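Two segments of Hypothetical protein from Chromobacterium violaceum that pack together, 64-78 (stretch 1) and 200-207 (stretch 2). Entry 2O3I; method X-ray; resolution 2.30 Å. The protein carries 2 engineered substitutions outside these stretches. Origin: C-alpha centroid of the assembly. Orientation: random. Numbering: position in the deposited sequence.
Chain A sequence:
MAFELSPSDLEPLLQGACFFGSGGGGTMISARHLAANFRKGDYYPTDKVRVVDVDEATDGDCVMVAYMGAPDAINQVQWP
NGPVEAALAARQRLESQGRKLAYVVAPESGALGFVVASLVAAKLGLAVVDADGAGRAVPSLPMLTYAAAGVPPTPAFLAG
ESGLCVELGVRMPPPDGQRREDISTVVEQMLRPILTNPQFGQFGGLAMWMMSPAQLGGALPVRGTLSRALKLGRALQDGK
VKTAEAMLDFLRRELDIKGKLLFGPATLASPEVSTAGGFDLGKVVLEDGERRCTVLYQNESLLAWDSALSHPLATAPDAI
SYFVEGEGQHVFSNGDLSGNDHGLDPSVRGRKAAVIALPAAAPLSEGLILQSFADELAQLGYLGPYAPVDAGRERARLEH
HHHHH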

HETATM    1  N   MSE A  64       7.382  -4.703  18.157  1.00 22.93           N
HETATM    2  CA  MSE A  64       6.047  -4.264  18.529  1.00 22.98           C
HETATM    3  C   MSE A  64       5.090  -5.153  17.747  1.00 22.91           C
HETATM    4  O   MSE A  64       5.325  -5.420  16.564  1.00 23.03           O
HETATM    5  CB  MSE A  64       5.846  -2.799  18.134  1.00 21.95           C
HETATM    6  CG  MSE A  64       4.458  -2.235  18.423  1.00 25.12           C
HETATM    7 SE   MSE A  64       3.106  -2.698  17.095  1.00 34.43          SE
HETATM    8  CE  MSE A  64       3.090  -1.002  16.123  1.00 23.65           C
ATOM      9  N   VAL A  65       4.035  -5.641  18.397  1.00 20.55           N
ATOM     10  CA  VAL A  65       3.069  -6.478  17.694  1.00 21.87           C
ATOM     11  C   VAL A  65       1.656  -6.062  18.057  1.00 22.10           C
ATOM     12  O   VAL A  65       1.402  -5.638  19.181  1.00 20.69           O
ATOM     13  CB  VAL A  65       3.263  -7.996  18.005  1.00 23.53           C
ATOM     14  CG1 VAL A  65       2.914  -8.313  19.464  1.00 21.73           C
ATOM     15  CG2 VAL A  65       2.404  -8.814  17.069  1.00 21.64           C
ATOM     16  N   ALA A  66       0.735  -6.168  17.104  1.00 22.70           N
ATOM     17  CA  ALA A  66      -0.649  -5.784  17.357  1.00 23.55           C
ATOM     18  C   ALA A  66      -1.609  -6.145  16.231  1.00 24.47           C
ATOM     19  O   ALA A  66      -1.235  -6.767  15.231  1.00 24.98           O
ATOM     20  CB  ALA A  66      -0.728  -4.278  17.617  1.00 21.88           C
ATOM     21  N   TYR A  67      -2.860  -5.761  16.428  1.00 25.06           N
ATOM     22  CA  TYR A  67      -3.901  -5.956  15.437  1.00 27.42           C
ATOM     23  C   TYR A  67      -4.156  -4.541  14.923  1.00 27.64           C
ATOM     24  O   TYR A  67      -4.049  -3.573  15.671  1.00 25.11           O
ATOM     25  CB  TYR A  67      -5.168  -6.527  16.084  1.00 28.22           C
ATOM     26  CG  TYR A  67      -5.419  -7.987  15.783  1.00 28.29           C
ATOM     27  CD1 TYR A  67      -5.695  -8.888  16.811  1.00 28.36           C
ATOM     28  CD2 TYR A  67      -5.408  -8.463  14.475  1.00 29.04           C
ATOM     29  CE1 TYR A  67      -5.957 -10.226  16.548  1.00 27.77           C
ATOM     30  CE2 TYR A  67      -5.673  -9.809  14.196  1.00 28.96           C
ATOM     31  CZ  TYR A  67      -5.947 -10.683  15.241  1.00 29.51           C
ATOM     32  OH  TYR A  67      -6.218 -12.009  14.983  1.00 28.29           O
HETATM   33  N   MSE A  68      -4.472  -4.428  13.641  1.00 31.98           N
HETATM   34  CA  MSE A  68      -4.730  -3.132  13.020  1.00 35.19           C
HETATM   35  C   MSE A  68      -5.905  -3.285  12.043  1.00 35.33           C
HETATM   36  O   MSE A  68      -6.097  -4.350  11.446  1.00 30.93           O
HETATM   37  CB  MSE A  68      -3.463  -2.666  12.279  1.00 37.22           C
HETATM   38  CG  MSE A  68      -3.570  -1.328  11.553  1.00 43.07           C
HETATM   39 SE   MSE A  68      -1.984  -0.936  10.464  1.00 49.79          SE
HETATM   40  CE  MSE A  68      -1.474   0.756  11.249  1.00 48.39           C
ATOM     41  N   GLY A  69      -6.702  -2.231  11.899  1.00 36.73           N
ATOM     42  CA  GLY A  69      -7.828  -2.294  10.985  1.00 39.83           C
ATOM     43  C   GLY A  69      -9.178  -1.975  11.596  1.00 42.66           C
ATOM     44  O   GLY A  69      -9.265  -1.406  12.687  1.00 42.39           O
ATOM     45  N   ALA A  70     -10.235  -2.356  10.881  1.00 45.39           N
ATOM     46  CA  ALA A  70     -11.613  -2.120  11.306  1.00 47.44           C
ATOM     47  C   ALA A  70     -12.045  -3.001  12.480  1.00 49.78           C
ATOM     48  O   ALA A  70     -11.919  -4.225  12.426  1.00 48.80           O
ATOM     49  CB  ALA A  70     -12.551  -2.343  10.130  1.00 47.62           C
ATOM     50  N   PRO A  71     -12.565  -2.384  13.558  1.00 52.62           N
ATOM     51  CA  PRO A  71     -13.012  -3.141  14.731  1.00 53.38           C
ATOM     52  C   PRO A  71     -14.065  -4.189  14.384  1.00 53.15           C
ATOM     53  O   PRO A  71     -14.090  -5.267  14.970  1.00 53.34           O
ATOM     54  CB  PRO A  71     -13.556  -2.056  15.654  1.00 53.44           C
ATOM     55  CG  PRO A  71     -12.650  -0.901  15.358  1.00 54.36           C
ATOM     56  CD  PRO A  71     -12.593  -0.934  13.838  1.00 54.53           C
ATOM     57  N   ASP A  72     -14.931  -3.865  13.430  1.00 54.43           N
ATOM     58  CA  ASP A  72     -15.986  -4.782  13.001  1.00 55.66           C
ATOM     59  C   ASP A  72     -15.419  -6.160  12.661  1.00 55.46           C
ATOM     60  O   ASP A  72     -15.989  -7.194  13.030  1.00 54.33           O
ATOM     61  CB  ASP A  72     -16.718  -4.210  11.781  1.00 57.35           C
ATOM     62  CG  ASP A  72     -17.703  -3.112  12.151  1.00 60.14           C
ATOM     63  OD1 ASP A  72     -17.361  -2.265  13.005  1.00 61.99           O
ATOM     64  OD2 ASP A  72     -18.816  -3.089  11.582  1.00 59.83           O
ATOM     65  N   ALA A  73     -14.293  -6.162  11.955  1.00 54.22           N
ATOM     66  CA  ALA A  73     -13.638  -7.399  11.552  1.00 53.54           C
ATOM     67  C   ALA A  73     -12.881  -8.026  12.716  1.00 52.11           C
ATOM     68  O   ALA A  73     -12.894  -9.244  12.896  1.00 51.61           O
ATOM     69  CB  ALA A  73     -12.685  -7.128  10.390  1.00 53.97           C
ATOM     70  N   ILE A  74     -12.231  -7.189  13.517  1.00 51.27           N
ATOM     71  CA  ILE A  74     -11.465  -7.679  14.654  1.00 51.24           C
ATOM     72  C   ILE A  74     -12.352  -8.300  15.742  1.00 50.77           C
ATOM     73  O   ILE A  74     -11.921  -9.211  16.451  1.00 50.26           O
ATOM     74  CB  ILE A  74     -10.583  -6.542  15.233  1.00 51.26           C
ATOM     75  CG1 ILE A  74      -9.644  -6.028  14.133  1.00 51.23           C
ATOM     76  CG2 ILE A  74      -9.759  -7.052  16.407  1.00 51.44           C
ATOM     77  CD1 ILE A  74      -8.818  -4.816  14.508  1.00 50.33           C
ATOM     78  N   ASN A  75     -13.593  -7.831  15.859  1.00 50.53           N
ATOM     79  CA  ASN A  75     -14.517  -8.372  16.857  1.00 50.54           C
ATOM     80  C   ASN A  75     -14.931  -9.806  16.534  1.00 49.00           C
ATOM     81  O   ASN A  75     -15.628 -10.442  17.317  1.00 49.36           O
ATOM     82  CB  ASN A  75     -15.790  -7.518  16.962  1.00 52.13           C
ATOM     83  CG  ASN A  75     -15.600  -6.271  17.814  1.00 54.15           C
ATOM     84  OD1 ASN A  75     -15.122  -6.344  18.946  1.00 55.36           O
ATOM     85  ND2 ASN A  75     -15.990  -5.123  17.276  1.00 54.69           N
ATOM     86  N   GLN A  76     -14.499 -10.316  15.386  1.00 48.31           N
ATOM     87  CA  GLN A  76     -14.860 -11.667  14.970  1.00 48.95           C
ATOM     88  C   GLN A  76     -13.741 -12.680  15.178  1.00 47.56           C
ATOM     89  O   GLN A  76     -13.961 -13.890  15.112  1.00 47.43           O
ATOM     90  CB  GLN A  76     -15.264 -11.659  13.495  1.00 52.00           C
ATOM     91  CG  GLN A  76     -16.428 -10.731  13.170  1.00 56.22           C
ATOM     92  CD  GLN A  76     -16.731 -10.686  11.682  1.00 60.19           C
ATOM     93  OE1 GLN A  76     -16.928 -11.728  11.047  1.00 62.04           O
ATOM     94  NE2 GLN A  76     -16.772  -9.478  11.116  1.00 60.65           N
ATOM     95  N   VAL A  77     -12.540 -12.179  15.434  1.00 46.35           N
ATOM     96  CA  VAL A  77     -11.381 -13.033  15.636  1.00 43.97           C
ATOM     97  C   VAL A  77     -11.467 -13.850  16.922  1.00 41.53           C
ATOM     98  O   VAL A  77     -11.953 -13.367  17.942  1.00 40.35           O
ATOM     99  CB  VAL A  77     -10.097 -12.188  15.654  1.00 44.70           C
ATOM    100  CG1 VAL A  77      -8.892 -13.078  15.832  1.00 46.94           C
ATOM    101  CG2 VAL A  77      -9.986 -11.405  14.357  1.00 46.50           C
ATOM    102  N   GLN A  78     -10.998 -15.094  16.849  1.00 39.40           N
ATOM    103  CA  GLN A  78     -10.985 -16.015  17.981  1.00 38.07           C
ATOM    104  C   GLN A  78      -9.543 -16.300  18.402  1.00 37.24           C
ATOM    105  O   GLN A  78      -9.245 -16.428  19.586  1.00 36.59           O
ATOM    106  CB  GLN A  78     -11.663 -17.335  17.609  1.00 40.60           C
ATOM    107  CG  GLN A  78     -13.168 -17.271  17.441  1.00 43.17           C
ATOM    108  CD  GLN A  78     -13.882 -16.925  18.732  1.00 45.81           C
ATOM    109  OE1 GLN A  78     -14.025 -15.752  19.081  1.00 46.49           O
ATOM    110  NE2 GLN A  78     -14.321 -17.951  19.459  1.00 45.98           N
ATOM    111  N   PHE A 200      -6.991  -9.392   2.970  1.00 44.65           N
ATOM    112  CA  PHE A 200      -6.913  -9.127   4.404  1.00 44.19           C
ATOM    113  C   PHE A 200      -8.288  -9.128   5.069  1.00 45.09           C
ATOM    114  O   PHE A 200      -8.480  -9.754   6.111  1.00 45.74           O
ATOM    115  CB  PHE A 200      -6.231  -7.781   4.673  1.00 41.68           C
ATOM    116  CG  PHE A 200      -4.739  -7.860   4.734  1.00 41.11           C
ATOM    117  CD1 PHE A 200      -3.962  -7.436   3.662  1.00 40.35           C
ATOM    118  CD2 PHE A 200      -4.105  -8.365   5.868  1.00 40.45           C
ATOM    119  CE1 PHE A 200      -2.573  -7.513   3.716  1.00 40.49           C
ATOM    120  CE2 PHE A 200      -2.717  -8.447   5.932  1.00 40.85           C
ATOM    121  CZ  PHE A 200      -1.948  -8.020   4.856  1.00 40.72           C
ATOM    122  N   GLY A 201      -9.242  -8.415   4.477  1.00 44.49           N
ATOM    123  CA  GLY A 201     -10.572  -8.366   5.051  1.00 45.51           C
ATOM    124  C   GLY A 201     -10.750  -7.230   6.039  1.00 46.14           C
ATOM    125  O   GLY A 201     -11.415  -7.387   7.065  1.00 46.78           O
ATOM    126  N   GLN A 202     -10.137  -6.091   5.727  1.00 45.52           N
ATOM    127  CA  GLN A 202     -10.210  -4.882   6.549  1.00 43.96           C
ATOM    128  C   GLN A 202      -9.425  -4.889   7.868  1.00 42.14           C
ATOM    129  O   GLN A 202      -9.545  -3.950   8.660  1.00 43.21           O
ATOM    130  CB  GLN A 202     -11.674  -4.528   6.828  1.00 47.32           C
ATOM    131  CG  GLN A 202     -12.542  -4.406   5.571  1.00 49.26           C
ATOM    132  CD  GLN A 202     -12.007  -3.389   4.571  1.00 50.90           C
ATOM    133  OE1 GLN A 202     -11.987  -2.182   4.838  1.00 52.34           O
ATOM    134  NE2 GLN A 202     -11.566  -3.876   3.416  1.00 50.58           N
ATOM    135  N   PHE A 203      -8.629  -5.929   8.110  1.00 38.29           N
ATOM    136  CA  PHE A 203      -7.824  -6.003   9.334  1.00 36.02           C
ATOM    137  C   PHE A 203      -6.648  -6.954   9.161  1.00 33.98           C
ATOM    138  O   PHE A 203      -6.573  -7.699   8.179  1.00 33.66           O
ATOM    139  CB  PHE A 203      -8.662  -6.463  10.536  1.00 35.48           C
ATOM    140  CG  PHE A 203      -8.835  -7.961  10.626  1.00 38.12           C
ATOM    141  CD1 PHE A 203      -9.647  -8.644   9.722  1.00 37.97           C
ATOM    142  CD2 PHE A 203      -8.168  -8.690  11.606  1.00 37.90           C
ATOM    143  CE1 PHE A 203      -9.788 -10.032   9.795  1.00 39.37           C
ATOM    144  CE2 PHE A 203      -8.302 -10.077  11.685  1.00 38.65           C
ATOM    145  CZ  PHE A 203      -9.113 -10.749  10.778  1.00 38.83           C
ATOM    146  N   GLY A 204      -5.730  -6.931  10.122  1.00 31.00           N
ATOM    147  CA  GLY A 204      -4.578  -7.807  10.046  1.00 28.24           C
ATOM    148  C   GLY A 204      -3.565  -7.617  11.157  1.00 26.26           C
ATOM    149  O   GLY A 204      -3.585  -6.612  11.870  1.00 24.68           O
ATOM    150  N   GLY A 205      -2.678  -8.597  11.308  1.00 22.76           N
ATOM    151  CA  GLY A 205      -1.655  -8.501  12.320  1.00 21.76           C
ATOM    152  C   GLY A 205      -0.546  -7.581  11.854  1.00 23.90           C
ATOM    153  O   GLY A 205      -0.245  -7.499  10.653  1.00 23.11           O
ATOM    154  N   LEU A 206       0.061  -6.872  12.800  1.00 23.53           N
ATOM    155  CA  LEU A 206       1.158  -5.968  12.476  1.00 24.14           C
ATOM    156  C   LEU A 206       2.365  -6.235  13.358  1.00 23.37           C
ATOM    157  O   LEU A 206       2.236  -6.498  14.554  1.00 25.54           O
ATOM    158  CB  LEU A 206       0.723  -4.509  12.648  1.00 21.95           C
ATOM    159  CG  LEU A 206       1.823  -3.440  12.669  1.00 21.57           C
ATOM    160  CD1 LEU A 206       2.517  -3.364  11.312  1.00 20.16           C
ATOM    161  CD2 LEU A 206       1.205  -2.098  13.035  1.00 19.68           C
ATOM    162  N   ALA A 207       3.541  -6.173  12.752  1.00 23.83           N
ATOM    163  CA  ALA A 207       4.788  -6.367  13.473  1.00 25.26           C
ATOM    164  C   ALA A 207       5.779  -5.373  12.880  1.00 26.25           C
ATOM    165  O   ALA A 207       6.118  -5.443  11.692  1.00 24.44           O
ATOM    166  CB  ALA A 207       5.294  -7.801  13.304  1.00 26.31           C
TER

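Five backbone hydrogen bonds hold the two stretches together. Strand 64-69 and strand 203-207 run antiparallel, and four of the bonds form two reciprocal pairs. Ala-66 N donates to Leu-206 O at 3.0 Å, and Leu-206 N donates back to Ala-66 O at 2.8 Å. Two residues along, Met-68 N to Gly-204 O and Gly-204 N to Met-68 O are both 2.9 Å. The fifth bond, Ala-70 N to Gln-202 O, is 2.8 Å long and nearly straight. It carries the ladder past the strand ends, just before the helix that starts at Pro-71.

At the non-hydrogen-bonded pairs, Val-65 with Ala-207, Tyr-67 with Gly-205 and Gly-69 with Phe-203, the backbones come closer. The CA atoms of Gly-69 and Phe-203 are only 4.1 Å apart. CA-H...O contacts fill in here, such as Val-65 CA to Leu-206 O at 3.2 Å. Gly-69 has no room for a side chain: a CB would clash with Gln-202 O and Phe-203 CA. Its backbone angles also call for glycine.

Side chains alternate between the two faces of the sheet. On one face, Leu-206 lies with Met-64 and Met-68, both selenomethionines. Leu-206 CD2 is 3.8 Å from Met-64 CE and 4.3 Å from Met-68 SE. These contacts are apolar, and all three residues are buried.

Phe-203 lies on the other face, with Tyr-67. Gly-205, opposite Tyr-67, adds no side chain there. The two rings meet obliquely, with Tyr-67 CE2 3.6 Å from Phe-203 CE2. The chain after strand 64-69 folds back over Phe-203. Ala-73 CB approaches Phe-203 CD1 at 3.5 Å, Ile-74 CG1 lies 3.8 Å from Phe-203 CB, and Val-77 CG2 reaches Phe-203 CE2 at 3.4 Å. Ile-74 and Val-77 are the first and last residues of a type I turn, and both touch Phe-203.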